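Local coordinates for Lmaj004091aaa (Leishmania major, PDB 1XTP), which probably transfers methyl groups from S-adenosyl-L-methionine to the N-terminal alpha-amino group of proteins that begin with an X-Pro-Lys sequence, at residues Ala147-Ala152 and Ile162-Thr167; Lys178-Cys183 and Gly191-Lys196; Lys25-Thr30 and Trp34-Thr39; Leu111-Tyr116 and Met139-Phe144. All coordinates share one frame; numbering follows the deposited sequence.

Contact 1: residues Ala147-Ala152 and Ile162-Thr167. With SAI (S-adenosyl-L-homoselenocysteine), chain B.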
# COMPACT_ATOMS: atom_id res chain seq x y z
N ALA A 147 -3.49 13.91 3.10
CA ALA A 147 -3.35 13.25 4.38
C ALA A 147 -2.54 11.98 4.22
O ALA A 147 -2.45 11.43 3.12
CB ALA A 147 -4.73 12.95 4.97
N SER A 148 -1.93 11.53 5.32
CA SER A 148 -1.39 10.17 5.38
C SER A 148 -2.52 9.21 5.69
O SER A 148 -3.56 9.60 6.21
CB SER A 148 -0.31 10.09 6.45
OG SER A 148 0.72 11.05 6.23
N MSE A 149 -2.31 7.94 5.36
CA MSE A 149 -3.30 6.90 5.58
C MSE A 149 -3.65 6.81 7.05
O MSE A 149 -4.83 6.71 7.41
CB MSE A 149 -2.81 5.53 5.09
CG MSE A 149 -2.83 5.33 3.57
SE MSE A 149 -2.01 3.63 3.05
CE MSE A 149 -0.09 4.07 3.39
N GLU A 150 -2.62 6.88 7.89
CA GLU A 150 -2.77 6.66 9.32
C GLU A 150 -3.43 7.83 10.07
O GLU A 150 -3.75 7.71 11.26
CB GLU A 150 -1.43 6.27 9.97
CG GLU A 150 -0.40 7.41 10.22
CD GLU A 150 0.40 7.80 8.98
OE1 GLU A 150 0.23 7.17 7.91
OE2 GLU A 150 1.20 8.77 9.06
N THR A 151 -3.65 8.94 9.37
CA THR A 151 -4.36 10.11 9.92
C THR A 151 -5.67 10.44 9.20
O THR A 151 -6.34 11.41 9.53
CB THR A 151 -3.47 11.35 9.82
OG1 THR A 151 -3.19 11.62 8.44
CG2 THR A 151 -2.17 11.11 10.58
N ALA A 152 -6.03 9.63 8.21
CA ALA A 152 -7.20 9.89 7.38
C ALA A 152 -8.46 9.33 8.00
O ALA A 152 -8.44 8.24 8.58
CB ALA A 152 -7.00 9.28 6.01
N ILE A 162 -10.84 0.23 -2.90
CA ILE A 162 -9.86 1.01 -2.15
C ILE A 162 -8.49 0.44 -2.48
O ILE A 162 -8.14 -0.67 -2.08
CB ILE A 162 -10.12 0.97 -0.63
CG1 ILE A 162 -11.50 1.55 -0.32
CG2 ILE A 162 -9.02 1.74 0.13
CD1 ILE A 162 -11.89 1.48 1.13
N VAL A 163 -7.72 1.23 -3.21
CA VAL A 163 -6.43 0.84 -3.72
C VAL A 163 -5.29 1.22 -2.75
O VAL A 163 -5.15 2.36 -2.39
CB VAL A 163 -6.19 1.52 -5.10
CG1 VAL A 163 -4.82 1.18 -5.63
CG2 VAL A 163 -7.28 1.07 -6.06
N ILE A 164 -4.50 0.23 -2.34
CA ILE A 164 -3.32 0.47 -1.51
C ILE A 164 -2.14 -0.23 -2.19
O ILE A 164 -1.91 -1.43 -2.00
CB ILE A 164 -3.53 -0.04 -0.05
CG1 ILE A 164 -4.88 0.41 0.53
CG2 ILE A 164 -2.38 0.44 0.86
CD1 ILE A 164 -5.18 -0.16 1.92
N GLN A 165 -1.41 0.51 -3.00
CA GLN A 165 -0.33 -0.06 -3.79
C GLN A 165 0.96 0.67 -3.53
O GLN A 165 1.00 1.90 -3.66
CB GLN A 165 -0.64 0.00 -5.28
CG GLN A 165 0.56 -0.40 -6.15
CD GLN A 165 0.19 -0.88 -7.55
OE1 GLN A 165 -0.98 -0.91 -7.93
NE2 GLN A 165 1.22 -1.27 -8.33
N TRP A 166 2.00 -0.09 -3.18
CA TRP A 166 3.35 0.45 -2.96
C TRP A 166 3.38 1.59 -1.91
O TRP A 166 4.16 2.53 -2.00
CB TRP A 166 3.99 0.86 -4.30
CG TRP A 166 4.49 -0.33 -5.12
CD1 TRP A 166 5.04 -1.48 -4.64
CD2 TRP A 166 4.48 -0.46 -6.55
NE1 TRP A 166 5.36 -2.33 -5.68
CE2 TRP A 166 5.03 -1.72 -6.86
CE3 TRP A 166 4.06 0.37 -7.59
CZ2 TRP A 166 5.18 -2.18 -8.17
CZ3 TRP A 166 4.20 -0.08 -8.90
CH2 TRP A 166 4.76 -1.35 -9.17
N THR A 167 2.52 1.47 -0.91
CA THR A 167 2.39 2.52 0.09
C THR A 167 2.23 1.95 1.51
O THR A 167 2.65 2.58 2.46
CB THR A 167 1.26 3.51 -0.33
OG1 THR A 167 1.38 4.75 0.39
CG2 THR A 167 -0.13 2.89 -0.15
N SAI B . 0.47 4.38 -5.22
CA SAI B . 1.12 5.22 -6.27
CB SAI B . 2.37 5.87 -5.72
CG SAI B . 3.47 4.93 -5.25
SE SAI B . 4.99 5.98 -4.57
C SAI B . 1.55 4.42 -7.49
O SAI B . 1.66 3.19 -7.43
OXT SAI B . 1.83 4.98 -8.55
C5' SAI B . 4.49 5.91 -2.66
C4' SAI B . 3.57 7.06 -2.24
O4' SAI B . 3.21 6.85 -0.91
C3' SAI B . 4.21 8.44 -2.27
O3' SAI B . 3.40 9.34 -2.99
C2' SAI B . 4.31 8.90 -0.84
O2' SAI B . 4.15 10.30 -0.69
C1' SAI B . 3.16 8.11 -0.27
N9 SAI B . 3.21 7.92 1.18
C8 SAI B . 4.33 7.83 1.97
N7 SAI B . 3.93 7.64 3.23
C5 SAI B . 2.56 7.60 3.25
C6 SAI B . 1.64 7.42 4.27
N6 SAI B . 2.07 7.26 5.53
N1 SAI B . 0.28 7.43 3.98
C2 SAI B . -0.16 7.63 2.68
N3 SAI B . 0.76 7.79 1.67
C4 SAI B . 2.10 7.77 1.95

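Contact 2: residues Lys178-Cys183 and Gly191-Lys196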
# COMPACT_ATOMS: atom_id res chain seq x y z
N LYS A 178 -4.93 -0.99 12.06
CA LYS A 178 -5.96 0.06 12.16
C LYS A 178 -6.51 0.51 10.82
O LYS A 178 -7.72 0.62 10.65
CB LYS A 178 -5.40 1.30 12.88
CG LYS A 178 -5.39 1.18 14.39
CD LYS A 178 -4.28 2.03 15.05
N PHE A 179 -5.62 0.80 9.89
CA PHE A 179 -6.04 1.37 8.62
C PHE A 179 -6.86 0.39 7.78
O PHE A 179 -7.81 0.81 7.15
CB PHE A 179 -4.86 1.87 7.81
CG PHE A 179 -5.26 2.61 6.58
CD1 PHE A 179 -5.95 3.81 6.69
CD2 PHE A 179 -5.00 2.09 5.32
CE1 PHE A 179 -6.36 4.48 5.55
CE2 PHE A 179 -5.39 2.76 4.18
CZ PHE A 179 -6.08 3.95 4.29
N PHE A 180 -6.50 -0.89 7.78
CA PHE A 180 -7.22 -1.86 6.95
C PHE A 180 -8.64 -2.12 7.47
O PHE A 180 -9.57 -2.30 6.68
CB PHE A 180 -6.42 -3.15 6.82
CG PHE A 180 -5.41 -3.12 5.69
CD1 PHE A 180 -4.35 -2.22 5.71
CD2 PHE A 180 -5.54 -3.99 4.60
CE1 PHE A 180 -3.41 -2.18 4.67
CE2 PHE A 180 -4.60 -3.97 3.56
CZ PHE A 180 -3.54 -3.05 3.59
N LYS A 181 -8.79 -2.08 8.79
CA LYS A 181 -10.08 -2.20 9.45
C LYS A 181 -10.93 -0.95 9.16
O LYS A 181 -12.13 -1.05 8.94
CB LYS A 181 -9.87 -2.42 10.95
CG LYS A 181 -11.15 -2.60 11.74
CD LYS A 181 -10.91 -2.99 13.20
N HIS A 182 -10.29 0.21 9.13
CA HIS A 182 -10.96 1.46 8.79
C HIS A 182 -11.40 1.50 7.31
O HIS A 182 -12.48 2.02 6.97
CB HIS A 182 -10.02 2.61 9.12
CG HIS A 182 -10.66 3.95 9.04
ND1 HIS A 182 -11.73 4.31 9.83
CD2 HIS A 182 -10.37 5.03 8.27
CE1 HIS A 182 -12.09 5.55 9.55
NE2 HIS A 182 -11.28 6.01 8.61
N CYS A 183 -10.56 0.97 6.43
CA CYS A 183 -10.92 0.80 5.02
C CYS A 183 -12.10 -0.14 4.85
O CYS A 183 -12.92 0.03 3.95
CB CYS A 183 -9.75 0.25 4.23
SG CYS A 183 -8.49 1.45 3.98
N GLY A 191 -17.78 -3.83 -2.26
CA GLY A 191 -16.46 -3.23 -2.30
C GLY A 191 -15.36 -4.20 -1.92
O GLY A 191 -15.57 -5.17 -1.21
N TYR A 192 -14.15 -3.91 -2.39
CA TYR A 192 -12.96 -4.63 -1.99
C TYR A 192 -11.84 -3.64 -1.72
O TYR A 192 -11.78 -2.57 -2.35
CB TYR A 192 -12.50 -5.54 -3.12
CG TYR A 192 -13.37 -6.72 -3.47
CD1 TYR A 192 -14.41 -6.60 -4.38
CD2 TYR A 192 -13.09 -7.98 -2.97
CE1 TYR A 192 -15.19 -7.70 -4.73
CE2 TYR A 192 -13.86 -9.09 -3.33
CZ TYR A 192 -14.89 -8.95 -4.21
OH TYR A 192 -15.65 -10.05 -4.59
N ILE A 193 -10.95 -4.00 -0.80
CA ILE A 193 -9.61 -3.38 -0.76
C ILE A 193 -8.76 -4.08 -1.79
O ILE A 193 -8.60 -5.28 -1.75
CB ILE A 193 -8.92 -3.52 0.61
CG1 ILE A 193 -9.68 -2.78 1.69
CG2 ILE A 193 -7.53 -2.93 0.55
CD1 ILE A 193 -9.40 -3.28 3.08
N PHE A 194 -8.20 -3.32 -2.73
CA PHE A 194 -7.18 -3.86 -3.61
C PHE A 194 -5.78 -3.50 -3.06
O PHE A 194 -5.34 -2.35 -3.15
CB PHE A 194 -7.36 -3.31 -5.00
CG PHE A 194 -6.31 -3.75 -5.98
CD1 PHE A 194 -6.30 -5.04 -6.48
CD2 PHE A 194 -5.36 -2.85 -6.44
CE1 PHE A 194 -5.34 -5.43 -7.41
CE2 PHE A 194 -4.40 -3.23 -7.37
CZ PHE A 194 -4.40 -4.54 -7.86
N PHE A 195 -5.09 -4.49 -2.51
CA PHE A 195 -3.78 -4.30 -1.88
C PHE A 195 -2.71 -4.93 -2.75
O PHE A 195 -2.72 -6.14 -2.97
CB PHE A 195 -3.79 -4.91 -0.48
CG PHE A 195 -2.45 -4.85 0.23
CD1 PHE A 195 -1.67 -3.70 0.20
CD2 PHE A 195 -2.00 -5.95 0.96
CE1 PHE A 195 -0.46 -3.66 0.88
CE2 PHE A 195 -0.81 -5.92 1.64
CZ PHE A 195 -0.03 -4.77 1.61
N LYS A 196 -1.81 -4.10 -3.29
CA LYS A 196 -0.73 -4.56 -4.17
C LYS A 196 0.60 -4.10 -3.62
O LYS A 196 0.83 -2.91 -3.46
CB LYS A 196 -0.91 -4.03 -5.59
CG LYS A 196 -0.10 -4.78 -6.65
CD LYS A 196 -0.66 -4.53 -8.05
CE LYS A 196 0.04 -5.34 -9.13
NZ LYS A 196 -0.39 -4.93 -10.50

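Contact 3: residues Lys25-Thr30 and Trp34-Thr39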
# COMPACT_ATOMS: atom_id res chain seq x y z
N LYS A 25 21.55 -4.33 10.27
CA LYS A 25 21.14 -4.63 11.64
C LYS A 25 20.05 -5.69 11.59
O LYS A 25 19.13 -5.63 10.76
CB LYS A 25 20.63 -3.37 12.33
CG LYS A 25 20.26 -3.58 13.81
CD LYS A 25 19.69 -2.32 14.44
CE LYS A 25 19.10 -2.64 15.80
NZ LYS A 25 18.53 -1.45 16.49
N THR A 26 20.13 -6.67 12.48
CA THR A 26 19.19 -7.80 12.43
C THR A 26 18.33 -7.81 13.67
O THR A 26 18.70 -7.24 14.70
CB THR A 26 19.89 -9.17 12.32
OG1 THR A 26 20.64 -9.42 13.50
CG2 THR A 26 20.80 -9.22 11.09
N TYR A 27 17.16 -8.44 13.53
CA TYR A 27 16.17 -8.52 14.59
C TYR A 27 15.64 -9.91 14.76
O TYR A 27 15.39 -10.61 13.79
CB TYR A 27 14.99 -7.62 14.24
CG TYR A 27 15.36 -6.17 14.24
CD1 TYR A 27 15.53 -5.48 15.43
CD2 TYR A 27 15.53 -5.47 13.04
CE1 TYR A 27 15.86 -4.14 15.44
CE2 TYR A 27 15.85 -4.13 13.04
CZ TYR A 27 16.02 -3.47 14.25
OH TYR A 27 16.33 -2.14 14.26
N ARG A 28 15.43 -10.29 16.00
CA ARG A 28 14.81 -11.57 16.32
C ARG A 28 13.31 -11.59 16.02
O ARG A 28 12.74 -12.65 15.73
CB ARG A 28 15.04 -11.87 17.81
N SER A 29 12.67 -10.43 16.10
CA SER A 29 11.21 -10.31 15.95
C SER A 29 10.82 -8.90 15.50
O SER A 29 11.63 -7.97 15.57
CB SER A 29 10.49 -10.62 17.28
OG SER A 29 10.70 -9.58 18.24
N THR A 30 9.57 -8.76 15.07
CA THR A 30 9.03 -7.46 14.66
C THR A 30 8.82 -6.59 15.87
O THR A 30 8.97 -5.38 15.82
CB THR A 30 7.70 -7.63 13.98
OG1 THR A 30 6.90 -8.50 14.78
CG2 THR A 30 7.88 -8.26 12.61
N TRP A 34 10.10 -2.74 16.11
CA TRP A 34 9.27 -1.55 16.37
C TRP A 34 9.72 -0.80 17.63
O TRP A 34 9.56 0.41 17.70
CB TRP A 34 7.77 -1.89 16.49
CG TRP A 34 7.15 -2.44 15.24
CD1 TRP A 34 6.50 -3.63 15.10
CD2 TRP A 34 7.14 -1.83 13.93
NE1 TRP A 34 6.08 -3.81 13.80
CE2 TRP A 34 6.46 -2.72 13.06
CE3 TRP A 34 7.67 -0.64 13.40
CZ2 TRP A 34 6.27 -2.45 11.71
CZ3 TRP A 34 7.48 -0.37 12.05
CH2 TRP A 34 6.80 -1.27 11.22
N LYS A 35 10.26 -1.51 18.64
CA LYS A 35 10.81 -0.83 19.81
C LYS A 35 12.03 -0.01 19.42
O LYS A 35 12.27 1.04 19.99
CB LYS A 35 11.16 -1.83 20.92
CG LYS A 35 9.95 -2.26 21.74
CD LYS A 35 10.21 -3.50 22.60
CE LYS A 35 11.01 -3.20 23.85
NZ LYS A 35 11.20 -4.44 24.68
N ALA A 36 12.79 -0.48 18.42
CA ALA A 36 13.96 0.27 17.93
C ALA A 36 13.58 1.43 17.02
O ALA A 36 14.16 2.52 17.08
CB ALA A 36 14.93 -0.68 17.19
N GLU A 37 12.59 1.21 16.16
CA GLU A 37 12.28 2.14 15.11
C GLU A 37 11.24 3.21 15.46
O GLU A 37 11.15 4.21 14.75
CB GLU A 37 11.80 1.37 13.87
CG GLU A 37 12.89 0.61 13.16
CD GLU A 37 13.86 1.51 12.38
OE1 GLU A 37 13.42 2.54 11.80
OE2 GLU A 37 15.06 1.18 12.34
N LEU A 38 10.42 2.97 16.49
CA LEU A 38 9.29 3.86 16.78
C LEU A 38 9.53 4.75 18.00
O LEU A 38 8.65 4.96 18.81
CB LEU A 38 7.99 3.07 16.97
CG LEU A 38 7.54 2.20 15.80
CD1 LEU A 38 6.16 1.70 16.04
CD2 LEU A 38 7.60 2.96 14.47
N THR A 39 10.72 5.30 18.10
CA THR A 39 11.07 6.20 19.18
C THR A 39 10.71 7.66 18.84
O THR A 39 10.65 8.06 17.68
CB THR A 39 12.57 6.14 19.48
OG1 THR A 39 13.30 6.49 18.29
CG2 THR A 39 12.98 4.73 19.91
O HOH W 1 17.03 0.84 14.81
O HOH W 2 16.43 -1.03 11.93

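Contact 4: residues Leu111-Tyr116 and Met139-Phe144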
# COMPACT_ATOMS: atom_id res chain seq x y z
N LEU A 111 -5.94 3.48 -14.67
CA LEU A 111 -6.81 2.33 -14.39
C LEU A 111 -8.17 2.73 -13.86
O LEU A 111 -9.18 2.36 -14.42
CB LEU A 111 -6.14 1.35 -13.42
CG LEU A 111 -6.87 0.02 -13.17
CD1 LEU A 111 -7.38 -0.66 -14.46
CD2 LEU A 111 -5.98 -0.92 -12.42
N LEU A 112 -8.19 3.50 -12.78
CA LEU A 112 -9.43 3.67 -12.06
C LEU A 112 -10.41 4.54 -12.83
O LEU A 112 -11.63 4.27 -12.80
CB LEU A 112 -9.17 4.20 -10.64
CG LEU A 112 -8.19 3.36 -9.82
CD1 LEU A 112 -7.87 4.07 -8.50
CD2 LEU A 112 -8.71 1.95 -9.58
N THR A 113 -9.90 5.53 -13.57
CA THR A 113 -10.77 6.40 -14.36
C THR A 113 -11.45 5.65 -15.53
O THR A 113 -12.45 6.13 -16.10
CB THR A 113 -10.05 7.66 -14.89
OG1 THR A 113 -8.83 7.29 -15.54
CG2 THR A 113 -9.72 8.63 -13.75
N LYS A 114 -10.95 4.47 -15.87
CA LYS A 114 -11.58 3.62 -16.88
C LYS A 114 -12.63 2.68 -16.31
O LYS A 114 -13.45 2.17 -17.06
CB LYS A 114 -10.54 2.76 -17.60
CG LYS A 114 -9.60 3.54 -18.47
CD LYS A 114 -8.51 2.65 -19.06
CE LYS A 114 -7.80 3.37 -20.20
NZ LYS A 114 -6.73 2.55 -20.84
N LEU A 115 -12.58 2.43 -15.00
CA LEU A 115 -13.44 1.43 -14.35
C LEU A 115 -14.46 1.99 -13.35
O LEU A 115 -15.46 1.33 -13.07
CB LEU A 115 -12.56 0.44 -13.59
CG LEU A 115 -11.57 -0.40 -14.37
CD1 LEU A 115 -10.63 -1.07 -13.43
CD2 LEU A 115 -12.31 -1.46 -15.19
N TYR A 116 -14.19 3.16 -12.78
CA TYR A 116 -15.05 3.72 -11.74
C TYR A 116 -15.62 5.08 -12.14
O TYR A 116 -14.92 5.90 -12.74
CB TYR A 116 -14.31 3.79 -10.39
CG TYR A 116 -13.94 2.40 -9.93
CD1 TYR A 116 -12.75 1.81 -10.35
CD2 TYR A 116 -14.80 1.66 -9.14
CE1 TYR A 116 -12.42 0.56 -10.00
CE2 TYR A 116 -14.47 0.36 -8.76
CZ TYR A 116 -13.28 -0.19 -9.21
OH TYR A 116 -12.94 -1.46 -8.86
N MSE A 139 -10.97 14.72 -15.73
CA MSE A 139 -11.20 13.29 -15.60
C MSE A 139 -12.19 13.06 -14.45
O MSE A 139 -12.37 13.96 -13.61
CB MSE A 139 -9.88 12.56 -15.36
CG MSE A 139 -8.86 12.86 -16.41
SE MSE A 139 -7.32 11.68 -16.38
CE MSE A 139 -8.16 10.04 -17.07
N PRO A 140 -12.85 11.87 -14.42
CA PRO A 140 -13.84 11.57 -13.37
C PRO A 140 -13.24 11.39 -11.97
O PRO A 140 -13.35 10.33 -11.36
CB PRO A 140 -14.51 10.30 -13.86
CG PRO A 140 -13.56 9.69 -14.81
CD PRO A 140 -12.76 10.78 -15.41
N VAL A 141 -12.63 12.45 -11.46
CA VAL A 141 -11.97 12.42 -10.16
C VAL A 141 -12.78 13.29 -9.20
O VAL A 141 -13.41 14.27 -9.62
CB VAL A 141 -10.49 12.87 -10.30
CG1 VAL A 141 -9.80 13.01 -8.94
CG2 VAL A 141 -9.76 11.88 -11.17
N GLY A 142 -12.80 12.91 -7.93
CA GLY A 142 -13.58 13.60 -6.91
C GLY A 142 -12.69 14.45 -6.01
O GLY A 142 -12.22 15.51 -6.42
N LYS A 143 -12.44 13.95 -4.81
CA LYS A 143 -11.69 14.68 -3.79
C LYS A 143 -10.19 14.39 -3.88
O LYS A 143 -9.79 13.27 -4.21
CB LYS A 143 -12.18 14.30 -2.39
CG LYS A 143 -13.69 14.39 -2.20
CD LYS A 143 -14.14 13.79 -0.85
N PHE A 144 -9.40 15.41 -3.55
CA PHE A 144 -7.94 15.31 -3.40
C PHE A 144 -7.59 15.52 -1.95
O PHE A 144 -7.52 16.66 -1.49
CB PHE A 144 -7.25 16.38 -4.24
CG PHE A 144 -7.32 16.11 -5.70
CD1 PHE A 144 -8.39 16.54 -6.43
CD2 PHE A 144 -6.32 15.39 -6.33
CE1 PHE A 144 -8.48 16.25 -7.80
CE2 PHE A 144 -6.38 15.12 -7.70
CZ PHE A 144 -7.46 15.54 -8.42
O HOH W 3 -12.84 7.50 -11.87

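Contact 1: residues Ala147-Ala152 and Ile162-Thr167
M149 and T167 meet on one wall of the cofactor pocket in a Rossmann-like methyltransferase fold, where the loop after strand 141-146 passes the C-terminal end of strand 159-165. No hydrogen bond joins the two segments; the bound S-adenosyl-L-homoselenocysteine (SAI) bridges them. M149, modelled as selenomethionine, runs across to the strand, and its bend at chi3 (-72°) turns the methyl CE toward the tip of T167, 3.4 Å from OG1 and 3.3 Å from the T167 carbonyl oxygen. SE crosses I164 at an angle, 3.9 Å from CG2. CE also stands over the face of the base, 3.4 Å above N1 of SAI. A long, flexible apolar chain suits this corner, filling the space between strand and nucleoside.

The M149 backbone N donates to N1 of SAI at 3.0 Å, almost straight at 171°, while N6 of SAI gives a hydrogen to E150 OE1, also at 3.0 Å. An acceptor carboxylate beside a donor NH matches the amino-nitrogen edge of adenine. The other carboxylate oxygen, OE2, is bonded to Y43, which helps to position it. T167 holds OG1 anti to its backbone N (chi1 -162°), and from there the hydroxyl donates to O4' of the ribose over 3.1 Å. The amino group of SAI donates to Q165 O. Q165 NE2 lies over one face of the W166 ring, toward its rim, and bonds to D78. Adenine held by loop atoms and the amino acid end held at a strand terminus are characteristic of class I S-adenosylmethionine-dependent methyltransferases.

Contact 2: residues Lys178-Cys183 and Gly191-Lys196
The ring pair F180-F195 supplies the aromatic part of this contact between helix 173-186 and strand 191-198. The two rings form a T-shaped stack, with centroids 5.2 Å apart and planes at 84°. F180 brings its edge: CZ stands 3.9 Å above the F195 ring, over its centre, and CE2 follows beside it. CB of F195 points to the helix, CG anti to the backbone N (chi1 176°) carries the ring forward along the strand, and chi2 (44°) turns its face to F180. The length of the phenylalanines suits the place, since they reach across the 9.9 Å between the axes of 178-183 and 191-196.

Aliphatic packing does the rest. I193 reaches toward the helix, and its terminal CD1 lies 3.7 Å from C183 CB, with the F180 carbonyl oxygen at a similar distance. The same methyl is 4.2 Å from F180 CD2, so it occupies the corner between the helix backbone and the ring. C183 is small enough to let the branched isoleucine come close to the helix. No hydrogen bond crosses the contact.

Both rings have further aromatic company, F180 stacking on F176 and F195 meeting Y221 edge to face. Helix 173-186 connects the parallel neighbours 159-165 and 191-198, forming a beta-alpha-beta crossover; F180 also touches I164 on the first strand and L253 on the antiparallel strand 248-253, while F194 touches S82 and I86 of helix 75-87.

Contact 3: residues Lys25-Thr30 and Trp34-Thr39
Y27 has its CG anti to the carbonyl carbon (chi1 -66°), which sends the ring toward A36, and E37 bends at chi2 (-73°) to bring its carboxylate round near the phenol oxygen. The two polar ends do not touch directly: Y27 OH and E37 OE2 stand 4.0 Å apart, with the planes of ring and carboxylate nearly perpendicular. Two waters link them. One donates to both oxygens; Y27 OH donates to the other, whose oxygen lies 2.6 Å away in the ring plane at its edge, and this water donates to OE2. Tyrosine suits this place because its hydroxyl can accept from one water and give to the other. OE2 also has a salt bridge to K209, which may steady the negative charge.

A36 lies beside the phenol. Its CB is 3.6 Å from Y27 OH and 3.7 Å from K25 NZ at the end of an extended lysine chain, so a methyl group lets both partners come near the helix. W34 N donates to T30 O at 2.9 Å and 172°, an i to i+4 bond of the first helical turn. W34 CD1 also sits 3.1 Å from T30 O. The indole continues past the carbonyl and is held by its partners outside, with NE1 bonded to D173 and the ring meeting W49 edge to face.

S29 fills the N-cap, its OG accepting from E32 N. A short edge strand, 26-27, turning directly into an N-capped helix that folds back beside it is a compact beta-alpha unit, its strand forming one edge of the four-stranded sheet outside the seven-stranded methyltransferase core.

Contact 4: residues Leu111-Tyr116 and Met139-Phe144
The puckered P140 ring lies against T113, crossing its side chain at about a right angle, with CG of the proline 4.1 Å from T113 CB and CD equally far from CG2. The Y116 ring is turned elsewhere, onto L161 and D160 of strand 159-165 and I86 of helix 75-87, and has the carbonyl oxygen of L112 in its plane at the edge.

T113 keeps its OG1 in the crowded position between backbone N and carbonyl carbon (chi1 51°), where the hydroxyl is bonded to T108 O of its own helix. This satisfies the polar atom, although M139 CE also lies 3.2 Å from it. M139, modelled as selenomethionine, bends at chi3 (72°) to bring that methyl back against the threonine. V141 adds a looser touch, CG2 to T113 CG2 at 4.1 Å.

In the fold, helix 106-115 follows strand 96-100, and strand 141-146 is an outermost strand of the seven-stranded Rossmann-like sheet. P140 lies just before that strand at the centre of an inverse gamma turn, in which V141 N donates to M139 O over 2.6 Å; the proline ring, with its fixed phi, suits such a turn. Polar contact between the segments runs through one water, which donates to Y116 O at 2.8 Å and to P140 O at 2.9 Å. L112 O, meanwhile, accepts from both L115 N and Y116 N.

Along the chain the four contacts follow in series, none nesting within or crossing another. Contact 3 comes first and closes only a three-residue helical gap in the N-terminal region. Contact 4 closes the longest loop, 22 residues that include strand 118-123 and helix 126-135, and ties helix 106-115 to the outermost strand 141-146. Contact 1 then closes a nine-residue loop at the ligand, and contact 2 a seven-residue one. Contacts 1 and 2 join directly, I162 O to F194 N at 2.7 Å, through neighbouring strands; contact 4 reaches contact 1 where L112 packs on V163. Contact 3 lies apart, its centre about 39 Å from that of contact 4.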